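Local structure of autolysin E (Staphylococcus aureus, 4PI8) at residues Y9-D12 with E13-M17; M65-S68 with E69-L73; K145-A148 with E149-Q152; I198-A201 with D202-K206. The protein probably cleaves the glycan strands of bacterial peptidoglycan, acting as a lysozyme-clan glycosidase on polymers of alternating N-acetylglucosamine and N-acetylmuramic acid. The protein carries 1 engineered substitution. All coordinates share one frame; numbering follows the deposited sequence. Where two conformers were deposited one is given.

Interaction 1: residues Y9-D12 with E13-M17; sequences YSFD and EAVSM
Ser10 and Glu13 close a capping box at the start of helix 11-18, a worked example of how a first turn supplies partners for its own backbone amides. Two reciprocal hydrogen bonds define it. Glu13 N donates to Ser10 OG at 3.1 Å, and Ser10 N donates to Glu13 OE1 at 3.0 Å with an N-H...O angle of 163°, reaching the oxygen from above the carboxylate plane. The hydroxyl can face into the helix because Ser10 OG stands between its own backbone N and carbonyl carbon (chi1 67°). The backbone bonds of the helix begin in the same turn, with Ala14 N bound to Ser10 O. Water takes part as well, donating to Asp12 O at 2.8 Å.

Two contacts over ring faces flank the box. Val15 CG2 sits 3.8 Å from the centroid of the Phe11 ring, a CH-pi contact displaced toward the rim, and helix 38-45 adds Met45, which touches Phe11, Ala14 and Val15. Tyr227 meets the Phe11 ring edge-to-face, tying the C-terminal tail to this helix. On the Tyr9 side the partner is sulfur: Met17 crosses the ring at about a right angle in a Met-aromatic contact, its SD over one face and 3.8 Å from Tyr9 CE1. The bend at chi3 (78°) turns the methyl toward the hydroxyl end of the ring, where Met17 CE lies 4.0 Å from Tyr9 CZ.

Interaction 2: residues M65-S68 with E69-L73; sequences MSES and EVNQL
The N-terminus of helix 67-74, with Ser66 at the N-cap position, is where Met65 and Ser66 meet the side chain of Glu69. Ser66 N donates to Glu69 OE1 at 3.0 Å, nearly straight at 168°, and Glu69 OE1 accepts with its anti lone pair, the one turned away from the other carboxylate oxygen. Glu69 bends back to this amide because its CG lies anti to the carbonyl carbon (chi1 -70°), while the chain beyond CG stays extended. Ser66 OG stands 3.1 Å from Glu69 N.

An N-cap serine followed three residues later by a glutamate that reaches back is the sequence pattern of a capping box, and the bond from Ser66 N to Glu69 OE1 supplies the half in which the glutamate carboxylate takes the N-cap amide. The helix proper starts with Val70 N bound to Ser66 O.

Beside the polar end lies an apolar patch. Met65, bent at both chi2 and chi3, curls back against the first turn until its CE is 3.8 Å from Leu73 CD1, the two chains crossing at about a right angle. The same methyl rests against Glu69 CB, and Met65 CB touches Val70 CG2 at 3.8 Å. Helix 98-108 covers this side, with Val98 and Ile99 against Met65 and Val102 against Val70.

On another flank Glu67 and Asn71, in the Glu67 conformer described, run side by side and point the same way. Glu67 CG packs 3.6 Å from Asn71 ND2, while Asn71 OD1 accepts a hydrogen bond from Gly84 N.

Interaction 3: residues K145-A148 with E149-Q152; sequences KSYA and EKEQ
Glu151 lays its methylene CG over one face of the Tyr147 ring, 3.9 Å from the centroid and 28° off the normal, a CH-pi contact made by the aliphatic part of an acidic side chain. The closest carbon pair is Tyr147 CE2 and Glu151 CG at 3.5 Å. A bend at chi2 (-46°) folds the carboxylate back along the ring, and the two planes end 33° apart. Lys150 reaches the same neighbourhood from the preceding position: its NZ forms a salt bridge to Glu151 OE2 at 3.4 Å, weak as a hydrogen bond, and lies obliquely to the ring, 4.1 Å from Tyr147 CE1.

The backbone sets this spacing. Glu151 N donates to Tyr147 O at 2.9 Å, bringing the acidic residue one turn beyond the tyrosine, and Lys150 N bonds to Ser146 O at an equal 2.9 Å. Ser146, at the N-cap position, turns its hydroxyl elsewhere, to a hydrogen bond with Ala135 O, thereby joining the helix start to the loop that precedes helix 138-143.

Farther out, Phe166, a residue of the glycan pocket, meets the Tyr147 ring edge-to-face, and Ile133 of the same pocket also touches Tyr147. The tyrosine side chain lies about 7 Å from the bound N-acetylmuramic acid, consistent with a second-shell place behind Phe166 and Ile133. Helix 147-150 is very short: Gln152 leaves it with positive phi, and Gln152 N bonds back to Glu149 O at 3.0 Å, as in a Schellman motif.

Interaction 4: residues I198-A201 with D202-K206; sequences IRWA and DKIAK
Two torsion choices shape the start of helix 200-215: Trp200 carries its indole anti to the backbone N (chi1 176°), and Ile204 sends CG1 anti to its carbonyl carbon (chi1 -63°). Together they swing the indole and the isoleucine CD1 to the same flank of the helix, where the methyl covers the ring. Ile204 CD1 lies over one face of the indole, 3.8 Å from the centroid of the six-membered ring, in a CH-pi contact offset toward the rim. The same indole meets Tyr194 of the glycan pocket at a shallow angle between the planes and His104 edge-to-face; the Trp200 side chain lies about 7 Å from the bound N-acetylmuramic acid.

On the polar side Arg199, the N-cap residue, bends at chi3 and stacks its guanidinium on the carboxylate of Asp202, the planes 11° apart. Asp202 CG stands 3.4 Å above the guanidinium plane. The accompanying salt bridge, Arg199 NH1 to Asp202 OD2, is long at 3.8 Å; since the oxygen lies well out of that plane, the attraction is between charges, with no N-H aimed at it. Asp202 OD1 has its own salt bridge to Lys55, which probably steadies the negative charge.

Lys203 runs extended past the backbone, its CG 3.3 Å from Arg199 O, and its NZ forms salt bridges with Asp197 and Glu28. A water lies within hydrogen-bonding distance of both Ile198 O, at 2.9 Å, and Asp202 OD2, at 2.6 Å.

All four contacts begin at a helix N-terminus, and interaction 3 also contains its helix's end. Interaction 1 lies at the surface, whereas interactions 2, 3 and 4 are partly buried. Interactions 1 and 2 stand on opposite sides of the chain's centre, about 41 Å apart between centres, yet each has a serine N-cap with a glutamate reaching back to the serine amide. Interactions 3 and 4 both belong to the glycosidase domain and carry aromatic rings packed against residues of the glycan pocket. Interaction 4 is nearest the centre and relies on a buried indole and charged side chains with partners elsewhere. Helix 98-108 touches both interactions 2 and 4, and helix 38-45 both 1 and 4.

Interaction 1: residues Y9-D12 with E13-M17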
loop_
_atom_site.group_PDB
_atom_site.type_symbol
_atom_site.label_atom_id
_atom_site.label_comp_id
_atom_site.label_asym_id
_atom_site.label_seq_id
_atom_site.Cartn_x
_atom_site.Cartn_y
_atom_site.Cartn_z
ATOM N N TYR A 9 -9.714 -20.456 -6.213
ATOM C CA TYR A 9 -8.559 -21.320 -6.262
ATOM C C TYR A 9 -8.338 -21.990 -4.912
ATOM O O TYR A 9 -8.644 -21.402 -3.876
ATOM C CB TYR A 9 -7.294 -20.583 -6.688
ATOM C CG TYR A 9 -7.344 -20.123 -8.083
ATOM C CD1 TYR A 9 -6.967 -20.991 -9.101
ATOM C CD2 TYR A 9 -7.786 -18.868 -8.454
ATOM C CE1 TYR A 9 -6.979 -20.590 -10.416
ATOM C CE2 TYR A 9 -7.794 -18.482 -9.796
ATOM C CZ TYR A 9 -7.418 -19.363 -10.773
ATOM O OH TYR A 9 -7.470 -18.941 -12.088
ATOM N N SER A 10 -7.831 -23.227 -4.904
ATOM C CA SER A 10 -7.292 -23.827 -3.728
ATOM C C SER A 10 -6.003 -23.102 -3.340
ATOM O O SER A 10 -5.304 -22.453 -4.185
ATOM C CB SER A 10 -6.940 -25.308 -3.915
ATOM O OG SER A 10 -5.873 -25.466 -4.801
ATOM N N PHE A 11 -5.619 -23.203 -2.076
ATOM C CA PHE A 11 -4.335 -22.619 -1.659
ATOM C C PHE A 11 -3.182 -23.152 -2.442
ATOM O O PHE A 11 -2.331 -22.428 -2.923
ATOM C CB PHE A 11 -4.140 -22.852 -0.132
ATOM C CG PHE A 11 -2.903 -22.231 0.426
ATOM C CD1 PHE A 11 -2.806 -20.842 0.487
ATOM C CD2 PHE A 11 -1.804 -22.970 0.804
ATOM C CE1 PHE A 11 -1.668 -20.221 0.989
ATOM C CE2 PHE A 11 -0.687 -22.342 1.301
ATOM C CZ PHE A 11 -0.615 -20.983 1.396
ATOM N N ASP A 12 -3.144 -24.489 -2.639
ATOM C CA ASP A 12 -2.026 -25.058 -3.364
ATOM C C ASP A 12 -1.907 -24.571 -4.818
ATOM O O ASP A 12 -0.816 -24.356 -5.313
ATOM C CB ASP A 12 -2.061 -26.617 -3.340
ATOM C CG ASP A 12 -1.738 -27.186 -1.963
ATOM O OD1 ASP A 12 -1.178 -26.476 -1.113
ATOM O OD2 ASP A 12 -2.075 -28.372 -1.726
ATOM N N GLU A 13 -3.072 -24.378 -5.445
ATOM C CA GLU A 13 -3.110 -23.844 -6.819
ATOM C C GLU A 13 -2.552 -22.401 -6.827
ATOM O O GLU A 13 -1.705 -22.068 -7.639
ATOM C CB GLU A 13 -4.534 -23.857 -7.351
ATOM C CG GLU A 13 -5.056 -25.227 -7.870
ATOM C CD GLU A 13 -6.562 -25.319 -7.973
ATOM O OE1 GLU A 13 -7.370 -24.437 -7.568
ATOM O OE2 GLU A 13 -7.003 -26.423 -8.430
ATOM N N ALA A 14 -2.998 -21.618 -5.836
ATOM C CA ALA A 14 -2.506 -20.243 -5.735
ATOM C C ALA A 14 -1.004 -20.142 -5.487
ATOM O O ALA A 14 -0.290 -19.352 -6.080
ATOM C CB ALA A 14 -3.279 -19.503 -4.662
ATOM N N VAL A 15 -0.487 -21.018 -4.613
ATOM C CA VAL A 15 0.930 -21.044 -4.349
ATOM C C VAL A 15 1.724 -21.307 -5.627
ATOM O O VAL A 15 2.708 -20.646 -5.928
ATOM C CB VAL A 15 1.302 -22.086 -3.281
ATOM C CG1 VAL A 15 2.809 -22.283 -3.232
ATOM C CG2 VAL A 15 0.720 -21.708 -1.944
ATOM N N SER A 16 1.277 -22.303 -6.408
ATOM C CA SER A 16 1.987 -22.637 -7.650
ATOM C C SER A 16 2.036 -21.437 -8.603
ATOM O O SER A 16 3.001 -21.184 -9.281
ATOM C CB SER A 16 1.315 -23.804 -8.355
ATOM O OG SER A 16 1.470 -24.991 -7.610
ATOM N N MET A 17 0.915 -20.716 -8.661
ATOM C CA MET A 17 0.836 -19.511 -9.506
ATOM C C MET A 17 1.816 -18.421 -9.014
ATOM O O MET A 17 2.487 -17.856 -9.793
ATOM C CB MET A 17 -0.613 -19.034 -9.550
ATOM C CG MET A 17 -1.526 -19.993 -10.299
ATOM S SD MET A 17 -3.288 -19.756 -10.112
ATOM C CE MET A 17 -3.541 -18.396 -11.175
HETATM O O HOH W 1 1.473 -25.760 -4.549
#

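Interaction 2: residues M65-S68 with E69-L73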
loop_
_atom_site.group_PDB
_atom_site.type_symbol
_atom_site.label_atom_id
_atom_site.label_comp_id
_atom_site.label_asym_id
_atom_site.label_seq_id
_atom_site.Cartn_x
_atom_site.Cartn_y
_atom_site.Cartn_z
ATOM N N MET A 65 -10.944 9.875 12.736
ATOM C CA MET A 65 -9.684 10.547 13.070
ATOM C C MET A 65 -9.779 11.979 12.654
ATOM O O MET A 65 -9.962 12.274 11.486
ATOM C CB MET A 65 -8.472 9.870 12.361
ATOM C CG MET A 65 -8.151 8.503 12.918
ATOM S SD MET A 65 -7.238 8.504 14.484
ATOM C CE MET A 65 -5.636 8.970 13.841
ATOM N N SER A 66 -9.620 12.893 13.588
ATOM C CA SER A 66 -9.585 14.299 13.267
ATOM C C SER A 66 -8.258 14.735 12.645
ATOM O O SER A 66 -7.249 13.988 12.722
ATOM C CB SER A 66 -9.763 15.136 14.530
ATOM O OG SER A 66 -8.641 14.954 15.382
ATOM N N GLU A 67 -8.202 15.935 12.057
ATOM C CA GLU A 67 -6.945 16.464 11.505
ATOM C C GLU A 67 -5.861 16.475 12.569
ATOM O O GLU A 67 -4.706 16.161 12.301
ATOM C CB GLU A 67 -7.173 17.847 10.828
ATOM C CG GLU A 67 -5.892 18.559 10.321
ATOM C CD GLU A 67 -6.180 19.833 9.545
ATOM O OE1 GLU A 67 -5.414 20.801 9.728
ATOM O OE2 GLU A 67 -7.149 19.876 8.746
ATOM N N SER A 68 -6.223 16.856 13.776
ATOM C CA SER A 68 -5.232 16.920 14.854
ATOM C C SER A 68 -4.681 15.528 15.179
ATOM O O SER A 68 -3.458 15.372 15.327
ATOM C CB SER A 68 -5.735 17.617 16.099
ATOM O OG SER A 68 -6.770 16.896 16.660
ATOM N N GLU A 69 -5.533 14.510 15.203
ATOM C CA GLU A 69 -5.086 13.148 15.450
ATOM C C GLU A 69 -4.207 12.635 14.319
ATOM O O GLU A 69 -3.148 11.986 14.570
ATOM C CB GLU A 69 -6.234 12.228 15.649
ATOM C CG GLU A 69 -6.960 12.495 16.968
ATOM C CD GLU A 69 -8.202 11.659 17.067
ATOM O OE1 GLU A 69 -9.118 11.708 16.261
ATOM O OE2 GLU A 69 -8.301 10.904 18.072
ATOM N N VAL A 70 -4.571 12.888 13.067
ATOM C CA VAL A 70 -3.739 12.438 11.943
ATOM C C VAL A 70 -2.389 13.164 11.983
ATOM O O VAL A 70 -1.341 12.535 11.763
ATOM C CB VAL A 70 -4.464 12.643 10.612
ATOM C CG1 VAL A 70 -3.580 12.203 9.475
ATOM C CG2 VAL A 70 -5.749 11.840 10.610
ATOM N N ASN A 71 -2.399 14.453 12.289
ATOM C CA ASN A 71 -1.118 15.183 12.413
ATOM C C ASN A 71 -0.276 14.662 13.544
ATOM O O ASN A 71 0.966 14.645 13.407
ATOM C CB ASN A 71 -1.324 16.665 12.476
ATOM C CG ASN A 71 -1.530 17.260 11.092
ATOM O OD1 ASN A 71 -0.926 16.806 10.114
ATOM N ND2 ASN A 71 -2.330 18.279 10.979
ATOM N N GLN A 72 -0.878 14.166 14.613
ATOM C CA GLN A 72 -0.067 13.484 15.662
ATOM C C GLN A 72 0.642 12.300 15.119
ATOM O O GLN A 72 1.865 12.115 15.374
ATOM C CB GLN A 72 -0.955 12.878 16.726
ATOM C CG GLN A 72 -1.365 13.781 17.813
ATOM C CD GLN A 72 -2.128 13.025 18.867
ATOM O OE1 GLN A 72 -1.598 12.066 19.538
ATOM N NE2 GLN A 72 -3.404 13.408 19.012
ATOM N N LEU A 73 -0.010 11.471 14.296
ATOM C CA LEU A 73 0.666 10.345 13.656
ATOM C C LEU A 73 1.774 10.775 12.775
ATOM O O LEU A 73 2.701 10.041 12.611
ATOM C CB LEU A 73 -0.313 9.462 12.859
ATOM C CG LEU A 73 -1.334 8.650 13.622
ATOM C CD1 LEU A 73 -2.163 7.888 12.621
ATOM C CD2 LEU A 73 -0.612 7.683 14.565
#

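Interaction 3: residues K145-A148 with E149-Q152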
loop_
_atom_site.group_PDB
_atom_site.type_symbol
_atom_site.label_atom_id
_atom_site.label_comp_id
_atom_site.label_asym_id
_atom_site.label_seq_id
_atom_site.Cartn_x
_atom_site.Cartn_y
_atom_site.Cartn_z
ATOM N N LYS A 145 7.472 7.699 -18.946
ATOM C CA LYS A 145 6.799 6.420 -18.643
ATOM C C LYS A 145 6.694 6.207 -17.125
ATOM O O LYS A 145 7.021 5.134 -16.576
ATOM C CB LYS A 145 7.501 5.263 -19.354
ATOM C CG LYS A 145 7.251 5.266 -20.862
ATOM C CD LYS A 145 8.051 4.201 -21.598
ATOM C CE LYS A 145 9.467 4.667 -21.899
ATOM N NZ LYS A 145 10.302 3.572 -22.470
ATOM N N SER A 146 6.251 7.271 -16.466
ATOM C CA SER A 146 6.027 7.313 -15.010
ATOM C C SER A 146 4.609 7.744 -14.750
ATOM O O SER A 146 4.152 8.795 -15.190
ATOM C CB SER A 146 7.002 8.283 -14.368
ATOM O OG SER A 146 6.767 8.394 -12.959
ATOM N N TYR A 147 3.888 6.920 -13.965
ATOM C CA TYR A 147 2.548 7.204 -13.575
ATOM C C TYR A 147 2.432 8.571 -12.836
ATOM O O TYR A 147 1.507 9.310 -13.110
ATOM C CB TYR A 147 1.993 6.074 -12.687
ATOM C CG TYR A 147 0.496 6.080 -12.615
ATOM C CD1 TYR A 147 -0.250 5.592 -13.663
ATOM C CD2 TYR A 147 -0.162 6.562 -11.507
ATOM C CE1 TYR A 147 -1.620 5.605 -13.630
ATOM C CE2 TYR A 147 -1.528 6.576 -11.452
ATOM C CZ TYR A 147 -2.263 6.080 -12.518
ATOM O OH TYR A 147 -3.623 6.087 -12.493
ATOM N N ALA A 148 3.400 8.834 -11.985
ATOM C CA ALA A 148 3.388 10.074 -11.177
ATOM C C ALA A 148 3.407 11.278 -12.118
ATOM O O ALA A 148 2.774 12.303 -11.881
ATOM C CB ALA A 148 4.515 10.114 -10.222
ATOM N N GLU A 149 4.178 11.147 -13.196
ATOM C CA GLU A 149 4.265 12.237 -14.199
ATOM C C GLU A 149 2.993 12.325 -15.047
ATOM O O GLU A 149 2.417 13.396 -15.226
ATOM C CB GLU A 149 5.497 12.050 -15.061
ATOM C CG GLU A 149 5.552 13.009 -16.243
ATOM C CD GLU A 149 6.936 13.064 -16.862
ATOM O OE1 GLU A 149 7.762 12.156 -16.633
ATOM O OE2 GLU A 149 7.201 14.036 -17.593
ATOM N N LYS A 150 2.486 11.180 -15.480
ATOM C CA LYS A 150 1.245 11.118 -16.214
ATOM C C LYS A 150 0.073 11.760 -15.497
ATOM O O LYS A 150 -0.737 12.445 -16.124
ATOM C CB LYS A 150 0.917 9.650 -16.550
ATOM C CG LYS A 150 -0.420 9.420 -17.242
ATOM C CD LYS A 150 -0.443 8.065 -17.949
ATOM C CE LYS A 150 -1.842 7.695 -18.430
ATOM N NZ LYS A 150 -2.603 7.025 -17.340
ATOM N N GLU A 151 -0.011 11.552 -14.178
ATOM C CA GLU A 151 -1.103 12.092 -13.389
ATOM C C GLU A 151 -0.794 13.474 -12.793
ATOM O O GLU A 151 -1.610 14.001 -12.049
ATOM C CB GLU A 151 -1.482 11.138 -12.231
ATOM C CG GLU A 151 -2.051 9.794 -12.613
ATOM C CD GLU A 151 -3.120 9.845 -13.675
ATOM O OE1 GLU A 151 -4.092 10.621 -13.570
ATOM O OE2 GLU A 151 -2.970 9.087 -14.646
ATOM N N GLN A 152 0.389 13.988 -13.087
ATOM C CA GLN A 152 0.854 15.320 -12.727
ATOM C C GLN A 152 0.817 15.500 -11.216
ATOM O O GLN A 152 0.224 16.469 -10.660
ATOM C CB GLN A 152 0.055 16.408 -13.471
ATOM C CG GLN A 152 0.428 16.498 -14.955
ATOM C CD GLN A 152 1.908 16.879 -15.174
ATOM O OE1 GLN A 152 2.690 16.110 -15.744
ATOM N NE2 GLN A 152 2.290 18.073 -14.725
#

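Interaction 4: residues I198-A201 with D202-K206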
loop_
_atom_site.group_PDB
_atom_site.type_symbol
_atom_site.label_atom_id
_atom_site.label_comp_id
_atom_site.label_asym_id
_atom_site.label_seq_id
_atom_site.Cartn_x
_atom_site.Cartn_y
_atom_site.Cartn_z
ATOM N N ILE A 198 7.345 -9.714 0.057
ATOM C CA ILE A 198 6.495 -10.722 0.684
ATOM C C ILE A 198 5.954 -10.329 2.062
ATOM O O ILE A 198 4.992 -10.950 2.541
ATOM C CB ILE A 198 7.118 -12.124 0.716
ATOM C CG1 ILE A 198 8.288 -12.206 1.725
ATOM C CG2 ILE A 198 7.453 -12.571 -0.702
ATOM C CD1 ILE A 198 8.902 -13.606 1.803
ATOM N N ARG A 199 6.628 -9.328 2.685
ATOM C CA ARG A 199 6.173 -8.782 3.980
ATOM C C ARG A 199 5.553 -7.381 3.904
ATOM O O ARG A 199 5.293 -6.732 4.933
ATOM C CB ARG A 199 7.327 -8.808 4.989
ATOM C CG ARG A 199 7.658 -10.260 5.408
ATOM C CD ARG A 199 8.429 -10.378 6.716
ATOM N NE ARG A 199 7.627 -9.934 7.856
ATOM C CZ ARG A 199 6.685 -10.662 8.471
ATOM N NH1 ARG A 199 6.379 -11.904 8.073
ATOM N NH2 ARG A 199 6.037 -10.134 9.503
ATOM N N TRP A 200 5.211 -6.938 2.683
ATOM C CA TRP A 200 4.547 -5.638 2.481
ATOM C C TRP A 200 3.347 -5.486 3.356
ATOM O O TRP A 200 3.151 -4.414 4.022
ATOM C CB TRP A 200 4.146 -5.489 1.014
ATOM C CG TRP A 200 3.386 -4.285 0.620
ATOM C CD1 TRP A 200 3.908 -3.071 0.222
ATOM C CD2 TRP A 200 1.946 -4.151 0.502
ATOM N NE1 TRP A 200 2.900 -2.218 -0.106
ATOM C CE2 TRP A 200 1.678 -2.838 0.001
ATOM C CE3 TRP A 200 0.852 -5.012 0.719
ATOM C CZ2 TRP A 200 0.405 -2.374 -0.202
ATOM C CZ3 TRP A 200 -0.398 -4.564 0.479
ATOM C CH2 TRP A 200 -0.627 -3.259 0.011
ATOM N N ALA A 201 2.425 -6.446 3.379
ATOM C CA ALA A 201 1.204 -6.298 4.187
ATOM C C ALA A 201 1.519 -6.278 5.653
ATOM O O ALA A 201 0.874 -5.540 6.441
ATOM C CB ALA A 201 0.222 -7.385 3.835
ATOM N N ASP A 202 2.460 -7.095 6.092
ATOM C CA ASP A 202 2.785 -7.111 7.527
ATOM C C ASP A 202 3.335 -5.768 7.964
ATOM O O ASP A 202 3.016 -5.336 9.084
ATOM C CB ASP A 202 3.840 -8.196 7.777
ATOM C CG ASP A 202 3.365 -9.529 7.323
ATOM O OD1 ASP A 202 2.533 -10.126 8.012
ATOM O OD2 ASP A 202 3.734 -9.947 6.227
ATOM N N LYS A 203 4.160 -5.147 7.174
ATOM C CA LYS A 203 4.764 -3.865 7.560
ATOM C C LYS A 203 3.675 -2.794 7.711
ATOM O O LYS A 203 3.660 -2.025 8.708
ATOM C CB LYS A 203 5.795 -3.397 6.588
ATOM C CG LYS A 203 6.997 -4.345 6.513
ATOM C CD LYS A 203 7.911 -4.018 5.325
ATOM C CE LYS A 203 9.182 -4.874 5.358
ATOM N NZ LYS A 203 10.012 -4.623 4.175
ATOM N N ILE A 204 2.750 -2.713 6.794
ATOM C CA ILE A 204 1.692 -1.698 6.867
ATOM C C ILE A 204 0.782 -2.035 8.035
ATOM O O ILE A 204 0.381 -1.156 8.815
ATOM C CB ILE A 204 0.928 -1.624 5.499
ATOM C CG1 ILE A 204 1.884 -1.180 4.407
ATOM C CG2 ILE A 204 -0.227 -0.661 5.634
ATOM C CD1 ILE A 204 1.299 -1.241 3.037
ATOM N N ALA A 205 0.421 -3.302 8.175
ATOM C CA ALA A 205 -0.497 -3.756 9.274
ATOM C C ALA A 205 0.087 -3.436 10.660
ATOM O O ALA A 205 -0.689 -3.069 11.564
ATOM C CB ALA A 205 -0.785 -5.258 9.155
ATOM N N LYS A 206 1.397 -3.563 10.814
ATOM C CA LYS A 206 2.011 -3.298 12.126
ATOM C C LYS A 206 1.795 -1.852 12.510
ATOM O O LYS A 206 1.417 -1.517 13.646
ATOM C CB LYS A 206 3.479 -3.621 12.077
ATOM C CG LYS A 206 4.130 -3.421 13.444
ATOM C CD LYS A 206 5.589 -3.845 13.496
ATOM C CE LYS A 206 6.473 -2.947 12.659
ATOM N NZ LYS A 206 6.543 -1.537 13.125
HETATM O O HOH W 2 3.680 -12.174 4.865
#